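Local atomic coordinates of Lin2004 protein (Listeria innocua, PDB entry 2HUJ), a protein that is of unknown function but adopts a four-helical bundle fold as a representative of a bacterial family of uncharacterised proteins. Residues K48-D51 with D55-P58; V103-G108 with K113-H118. One frame throughout, in Å; residues are numbered along the deposited sequence.

Interaction 1. Residues K48-D51 with D55-P58; sequences KPFD and DMKP
Phe-50 and Asp-51 lead the chain from a loop into helix 52-81, and both fold back on the first turns of that helix, on Asp-55 and Met-56. The motif is an N-cap: Asp-51 occupies the cap position, at one end of a four-helical bundle. Taking the loop in order, the CB of Phe-50 points toward the helix. Its CG sits between the backbone N and the carbonyl carbon (chi1 72°), which brings one corner of the ring to Met-56. There the ring atom CE2 of Phe-50 lies 3.6 Å from CE of Met-56, and CZ is equally close. This is a Met-aromatic contact of oblique geometry: SE of Met-56, present as selenomethionine, stands 5.2 Å from the Phe-50 ring centroid and 61° off the ring normal. The Met-56 chain is extended as far as SE and bends only at its last torsion, so the terminal methyl is what swings onto the ring corner.

Asp-51 comes next and is tied in both directions. Its side-chain OD2 accepts the backbone N of Lys-54, while its own N donates to OD2 of Asp-55 over 2.8 Å, nearly straight and on the anti side of that carboxylate. OD2 of Asp-51 and OD2 of Asp-55 lie 5.5 Å apart without touching, and the N-H given to each carboxylate probably eases their repulsion. Asp-51 O is gripped twice, from opposite faces of its carbonyl plane: by Asp-55 N at 2.8 Å and by Met-56 N at 3.2 Å.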
ATOM      1  N   LYS A  48      -7.741 -13.390  16.706  1.00 33.81           N
ATOM      2  CA  LYS A  48      -8.230 -14.612  16.072  1.00 36.64           C
ATOM      3  C   LYS A  48      -7.053 -15.542  15.800  1.00 34.95           C
ATOM      4  O   LYS A  48      -5.994 -15.080  15.406  1.00 32.54           O
ATOM      5  CB  LYS A  48      -8.905 -14.272  14.751  1.00 36.85           C
ATOM      6  CG  LYS A  48     -10.116 -13.366  14.896  1.00 47.36           C
ATOM      7  CD  LYS A  48     -10.620 -12.929  13.525  1.00 52.59           C
ATOM      8  CE  LYS A  48      -9.763 -11.816  12.897  1.00 54.69           C
ATOM      9  NZ  LYS A  48      -9.986 -10.548  13.626  1.00 47.72           N
ATOM     10  N   PRO A  49      -7.232 -16.856  15.976  1.00 36.58           N
ATOM     11  CA  PRO A  49      -6.171 -17.756  15.536  1.00 35.38           C
ATOM     12  C   PRO A  49      -6.069 -17.740  14.017  1.00 33.88           C
ATOM     13  O   PRO A  49      -7.027 -17.347  13.336  1.00 32.39           O
ATOM     14  CB  PRO A  49      -6.653 -19.128  16.017  1.00 38.04           C
ATOM     15  CG  PRO A  49      -8.144 -18.994  16.092  1.00 39.66           C
ATOM     16  CD  PRO A  49      -8.377 -17.590  16.551  1.00 38.77           C
ATOM     17  N   PHE A  50      -4.914 -18.131  13.488  1.00 31.78           N
ATOM     18  CA  PHE A  50      -4.746 -18.168  12.053  1.00 30.34           C
ATOM     19  C   PHE A  50      -3.805 -19.285  11.676  1.00 29.47           C
ATOM     20  O   PHE A  50      -3.015 -19.728  12.493  1.00 31.41           O
ATOM     21  CB  PHE A  50      -4.226 -16.829  11.525  1.00 29.26           C
ATOM     22  CG  PHE A  50      -2.790 -16.562  11.863  1.00 29.99           C
ATOM     23  CD1 PHE A  50      -2.453 -15.967  13.064  1.00 27.01           C
ATOM     24  CD2 PHE A  50      -1.771 -16.902  10.974  1.00 30.45           C
ATOM     25  CE1 PHE A  50      -1.134 -15.718  13.382  1.00 31.92           C
ATOM     26  CE2 PHE A  50      -0.447 -16.649  11.298  1.00 27.95           C
ATOM     27  CZ  PHE A  50      -0.138 -16.062  12.494  1.00 28.95           C
ATOM     28  N   ASP A  51      -3.897 -19.722  10.431  1.00 29.46           N
ATOM     29  CA  ASP A  51      -3.001 -20.724   9.886  1.00 28.28           C
ATOM     30  C   ASP A  51      -2.058 -20.053   8.897  1.00 26.55           C
ATOM     31  O   ASP A  51      -2.488 -19.221   8.058  1.00 25.89           O
ATOM     32  CB  ASP A  51      -3.803 -21.789   9.143  1.00 27.65           C
ATOM     33  CG  ASP A  51      -2.926 -22.884   8.630  1.00 30.24           C
ATOM     34  OD1 ASP A  51      -2.617 -23.782   9.438  1.00 39.53           O
ATOM     35  OD2 ASP A  51      -2.509 -22.853   7.455  1.00 28.54           O
ATOM     36  N   ASP A  55      -4.219 -18.795   5.865  1.00 29.86           N
ATOM     37  CA  ASP A  55      -4.606 -17.401   6.121  1.00 28.85           C
ATOM     38  C   ASP A  55      -3.522 -16.359   5.821  1.00 28.54           C
ATOM     39  O   ASP A  55      -3.736 -15.462   5.006  1.00 28.98           O
ATOM     40  CB  ASP A  55      -5.047 -17.266   7.578  1.00 28.11           C
ATOM     41  CG  ASP A  55      -6.184 -18.213   7.929  1.00 31.86           C
ATOM     42  OD1 ASP A  55      -7.167 -18.269   7.149  1.00 33.26           O
ATOM     43  OD2 ASP A  55      -6.094 -18.936   8.947  1.00 28.26           O
HETATM   44  N   MSE A  56      -2.369 -16.487   6.477  1.00 26.26           N
HETATM   45  CA  MSE A  56      -1.324 -15.475   6.359  1.00 25.94           C
HETATM   46  C   MSE A  56      -0.676 -15.434   4.979  1.00 25.92           C
HETATM   47  O   MSE A  56      -0.611 -14.351   4.389  1.00 27.55           O
HETATM   48  CB  MSE A  56      -0.231 -15.661   7.419  1.00 26.45           C
HETATM   49  CG  MSE A  56       0.893 -14.596   7.376  1.00 25.20           C
HETATM   50 SE   MSE A  56       2.194 -14.841   8.783  0.75 27.41          SE
HETATM   51  CE  MSE A  56       1.346 -13.774  10.183  1.00 31.13           C
ATOM     52  N   LYS A  57      -0.149 -16.558   4.488  1.00 26.81           N
ATOM     53  CA  LYS A  57       0.583 -16.529   3.216  1.00 27.13           C
ATOM     54  C   LYS A  57      -0.238 -15.936   2.055  1.00 28.50           C
ATOM     55  O   LYS A  57       0.254 -15.077   1.327  1.00 29.08           O
ATOM     56  CB  LYS A  57       1.150 -17.902   2.873  1.00 29.77           C
ATOM     57  CG  LYS A  57       2.015 -17.930   1.622  1.00 35.83           C
ATOM     58  CD  LYS A  57       2.373 -19.354   1.257  1.00 40.44           C
ATOM     59  CE  LYS A  57       3.139 -19.368  -0.036  1.00 45.55           C
ATOM     60  NZ  LYS A  57       2.289 -19.064  -1.209  1.00 43.26           N
ATOM     61  N   PRO A  58      -1.477 -16.381   1.879  1.00 28.97           N
ATOM     62  CA  PRO A  58      -2.296 -15.815   0.801  1.00 27.52           C
ATOM     63  C   PRO A  58      -2.525 -14.301   0.956  1.00 29.24           C
ATOM     64  O   PRO A  58      -2.525 -13.569  -0.024  1.00 28.27           O
ATOM     65  CB  PRO A  58      -3.608 -16.582   0.932  1.00 28.66           C
ATOM     66  CG  PRO A  58      -3.180 -17.894   1.595  1.00 30.92           C
ATOM     67  CD  PRO A  58      -2.168 -17.483   2.576  1.00 29.45           C
TER

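Interaction 2. Residues V103-G108 with K113-H118; sequences VSAFNG and KHFLDH
Phe-115 presents the outer corner of its ring to the backbone and CB atoms of Ser-104 and Ala-105, with no hydrogen bond between the two segments. Two approaches define the first shell. CB of Ser-104 comes obliquely to within 3.7 Å of Phe-115 CE2, whereas Ala-105 N meets the same CE2 atom at 3.7 Å but at the ring edge, near its plane. Ala-105 CB adds a looser apolar contact, 4.2 Å from Phe-115 CZ. The ring projects this far because CG of Phe-115 lies roughly opposite the backbone N (chi1 -156°), directing it across to Ser-104 and Ala-105.

In the four-helical bundle this contact joins Ser-104 and Ala-105, near the C-terminal end of helix 88-104, to the early part of helix 112-137. Phe-115 also touches Thr-101 and stacks on Tyr-40 of helix 16-45, so three helices meet at this one ring.

Further out, OG of Ser-104 bonds to Met-100 O within its own helix, while Ala-105 O accepts from Asn-43 ND2 of helix 16-45. A type I beta turn spans Ser-104 to Asn-107, closed by Asn-107 N to Ser-104 O at 2.9 Å. One turn after Phe-115, the His-118 side chain packs on Asn-97, Met-100 and Thr-101 of helix 88-104, its ring fixed by ND1 donating to His-114 O over 2.7 Å from above the carbonyl plane.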
ATOM      1  N   VAL A 103       1.908  -8.561   7.383  1.00 27.95           N
ATOM      2  CA  VAL A 103       2.349  -9.611   8.329  1.00 28.04           C
ATOM      3  C   VAL A 103       1.936  -9.301   9.779  1.00 27.88           C
ATOM      4  O   VAL A 103       1.372 -10.140  10.463  1.00 27.83           O
ATOM      5  CB  VAL A 103       3.854  -9.805   8.236  1.00 29.24           C
ATOM      6  CG1 VAL A 103       4.322 -10.805   9.244  1.00 29.84           C
ATOM      7  CG2 VAL A 103       4.237 -10.211   6.824  1.00 30.44           C
ATOM      8  N   SER A 104       2.163  -8.061  10.224  1.00 26.69           N
ATOM      9  CA  SER A 104       1.834  -7.642  11.603  1.00 28.65           C
ATOM     10  C   SER A 104       0.334  -7.632  11.902  1.00 26.53           C
ATOM     11  O   SER A 104      -0.054  -7.762  13.055  1.00 26.99           O
ATOM     12  CB  SER A 104       2.406  -6.245  11.860  1.00 28.54           C
ATOM     13  OG  SER A 104       3.820  -6.300  11.840  1.00 30.03           O
ATOM     14  N   ALA A 105      -0.501  -7.475  10.863  1.00 24.93           N
ATOM     15  CA  ALA A 105      -1.939  -7.403  11.061  1.00 25.90           C
ATOM     16  C   ALA A 105      -2.526  -8.665  11.754  1.00 27.66           C
ATOM     17  O   ALA A 105      -3.555  -8.607  12.377  1.00 28.32           O
ATOM     18  CB  ALA A 105      -2.614  -7.205   9.760  1.00 27.34           C
ATOM     19  N   PHE A 106      -1.866  -9.802  11.595  1.00 26.70           N
ATOM     20  CA  PHE A 106      -2.336 -11.038  12.229  1.00 26.30           C
ATOM     21  C   PHE A 106      -2.087 -11.094  13.728  1.00 28.41           C
ATOM     22  O   PHE A 106      -2.558 -12.019  14.387  1.00 28.28           O
ATOM     23  CB  PHE A 106      -1.689 -12.241  11.534  1.00 27.02           C
ATOM     24  CG  PHE A 106      -2.220 -12.457  10.145  1.00 26.99           C
ATOM     25  CD1 PHE A 106      -1.683 -11.776   9.063  1.00 27.86           C
ATOM     26  CD2 PHE A 106      -3.331 -13.270   9.943  1.00 30.05           C
ATOM     27  CE1 PHE A 106      -2.208 -11.945   7.788  1.00 26.54           C
ATOM     28  CE2 PHE A 106      -3.876 -13.434   8.658  1.00 27.99           C
ATOM     29  CZ  PHE A 106      -3.304 -12.771   7.589  1.00 28.55           C
ATOM     30  N   ASN A 107      -1.368 -10.099  14.259  1.00 27.01           N
ATOM     31  CA  ASN A 107      -1.043 -10.022  15.659  1.00 28.48           C
ATOM     32  C   ASN A 107      -1.572  -8.711  16.230  1.00 26.27           C
ATOM     33  O   ASN A 107      -0.981  -7.639  16.020  1.00 27.07           O
ATOM     34  CB  ASN A 107       0.461 -10.100  15.841  1.00 26.12           C
ATOM     35  CG  ASN A 107       0.881  -9.973  17.299  1.00 25.34           C
ATOM     36  OD1 ASN A 107       0.057 -10.013  18.214  1.00 28.70           O
ATOM     37  ND2 ASN A 107       2.180  -9.823  17.517  1.00 30.14           N
ATOM     38  N   GLY A 108      -2.693  -8.801  16.926  1.00 27.68           N
ATOM     39  CA  GLY A 108      -3.307  -7.640  17.546  1.00 26.87           C
ATOM     40  C   GLY A 108      -2.478  -6.957  18.607  1.00 27.79           C
ATOM     41  O   GLY A 108      -2.788  -5.842  18.991  1.00 30.94           O
ATOM     42  N   LYS A 113       1.329   2.398  17.936  1.00 25.73           N
ATOM     43  CA  LYS A 113       1.845   3.610  17.282  1.00 28.25           C
ATOM     44  C   LYS A 113       2.696   3.286  16.065  1.00 26.10           C
ATOM     45  O   LYS A 113       2.547   3.928  15.015  1.00 27.12           O
ATOM     46  CB  LYS A 113       2.574   4.542  18.272  1.00 26.85           C
ATOM     47  CG  LYS A 113       3.095   5.851  17.647  1.00 26.10           C
ATOM     48  CD  LYS A 113       3.738   6.756  18.680  1.00 30.44           C
ATOM     49  CE  LYS A 113       4.313   8.034  18.056  1.00 35.76           C
ATOM     50  NZ  LYS A 113       5.315   7.690  16.987  1.00 27.24           N
ATOM     51  N   HIS A 114       3.559   2.276  16.162  1.00 24.61           N
ATOM     52  CA  HIS A 114       4.373   1.873  15.012  1.00 26.16           C
ATOM     53  C   HIS A 114       3.479   1.469  13.832  1.00 26.71           C
ATOM     54  O   HIS A 114       3.672   1.909  12.688  1.00 26.12           O
ATOM     55  CB  HIS A 114       5.328   0.728  15.370  1.00 29.31           C
ATOM     56  CG  HIS A 114       6.441   1.137  16.281  1.00 35.06           C
ATOM     57  ND1 HIS A 114       6.784   2.459  16.500  1.00 45.63           N
ATOM     58  CD2 HIS A 114       7.283   0.401  17.048  1.00 41.43           C
ATOM     59  CE1 HIS A 114       7.792   2.517  17.353  1.00 46.73           C
ATOM     60  NE2 HIS A 114       8.113   1.283  17.704  1.00 48.97           N
ATOM     61  N   PHE A 115       2.461   0.659  14.110  1.00 26.62           N
ATOM     62  CA  PHE A 115       1.534   0.226  13.054  1.00 25.82           C
ATOM     63  C   PHE A 115       0.812   1.415  12.425  1.00 25.45           C
ATOM     64  O   PHE A 115       0.813   1.584  11.210  1.00 26.91           O
ATOM     65  CB  PHE A 115       0.545  -0.804  13.616  1.00 27.11           C
ATOM     66  CG  PHE A 115      -0.041  -1.712  12.568  1.00 24.07           C
ATOM     67  CD1 PHE A 115      -0.815  -1.183  11.524  1.00 26.50           C
ATOM     68  CD2 PHE A 115       0.112  -3.077  12.638  1.00 27.12           C
ATOM     69  CE1 PHE A 115      -1.371  -1.993  10.539  1.00 29.47           C
ATOM     70  CE2 PHE A 115      -0.438  -3.896  11.634  1.00 26.03           C
ATOM     71  CZ  PHE A 115      -1.209  -3.367  10.621  1.00 25.75           C
ATOM     72  N   LEU A 116       0.196   2.227  13.267  1.00 25.69           N
ATOM     73  CA  LEU A 116      -0.462   3.461  12.847  1.00 26.51           C
ATOM     74  C   LEU A 116       0.448   4.297  11.943  1.00 25.88           C
ATOM     75  O   LEU A 116       0.011   4.778  10.919  1.00 25.97           O
ATOM     76  CB  LEU A 116      -0.812   4.282  14.062  1.00 25.99           C
ATOM     77  CG  LEU A 116      -1.396   5.676  13.804  1.00 25.91           C
ATOM     78  CD1 LEU A 116      -2.752   5.545  13.165  1.00 30.53           C
ATOM     79  CD2 LEU A 116      -1.471   6.463  15.076  1.00 31.22           C
ATOM     80  N   ASP A 117       1.697   4.510  12.380  1.00 27.12           N
ATOM     81  CA  ASP A 117       2.615   5.366  11.633  1.00 25.99           C
ATOM     82  C   ASP A 117       2.937   4.803  10.263  1.00 26.76           C
ATOM     83  O   ASP A 117       3.048   5.553   9.298  1.00 25.98           O
ATOM     84  CB  ASP A 117       3.893   5.647  12.418  1.00 27.39           C
ATOM     85  CG  ASP A 117       3.685   6.596  13.608  1.00 29.12           C
ATOM     86  OD1 ASP A 117       2.635   7.283  13.752  1.00 24.30           O
ATOM     87  OD2 ASP A 117       4.625   6.676  14.434  1.00 26.44           O
ATOM     88  N   HIS A 118       3.068   3.478  10.195  1.00 23.62           N
ATOM     89  CA  HIS A 118       3.266   2.780   8.899  1.00 26.30           C
ATOM     90  C   HIS A 118       2.053   2.845   8.013  1.00 27.35           C
ATOM     91  O   HIS A 118       2.166   3.101   6.794  1.00 28.40           O
ATOM     92  CB  HIS A 118       3.721   1.374   9.151  1.00 25.63           C
ATOM     93  CG  HIS A 118       5.153   1.309   9.560  1.00 27.29           C
ATOM     94  ND1 HIS A 118       5.580   1.725  10.807  1.00 30.13           N
ATOM     95  CD2 HIS A 118       6.279   1.050   8.841  1.00 29.72           C
ATOM     96  CE1 HIS A 118       6.903   1.633  10.871  1.00 34.35           C
ATOM     97  NE2 HIS A 118       7.352   1.225   9.692  1.00 30.32           N
TER

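Phe-106 connects the two contacts, whose centres lie about 15 Å apart. It belongs to the beta turn of interaction 2, but its CB bond points away from residues 113-118 and its ring packs on interaction 1. CZ of Phe-106 lies 3.6 Å from CA of Met-56, and its CD2 is 3.8 Å from CG of Phe-50, the two ring planes being inclined at about 50°. CE of Met-56 also approaches Val-103 O, at 3.6 Å. Interaction 1 is a surface contact at the start of helix 52-81, and interaction 2 a buried one nearer the chain centre. Phe-106 and Val-103 thus pack segment 103-108 against the start of helix 52-81, while interaction 2 joins it to helix 112-137.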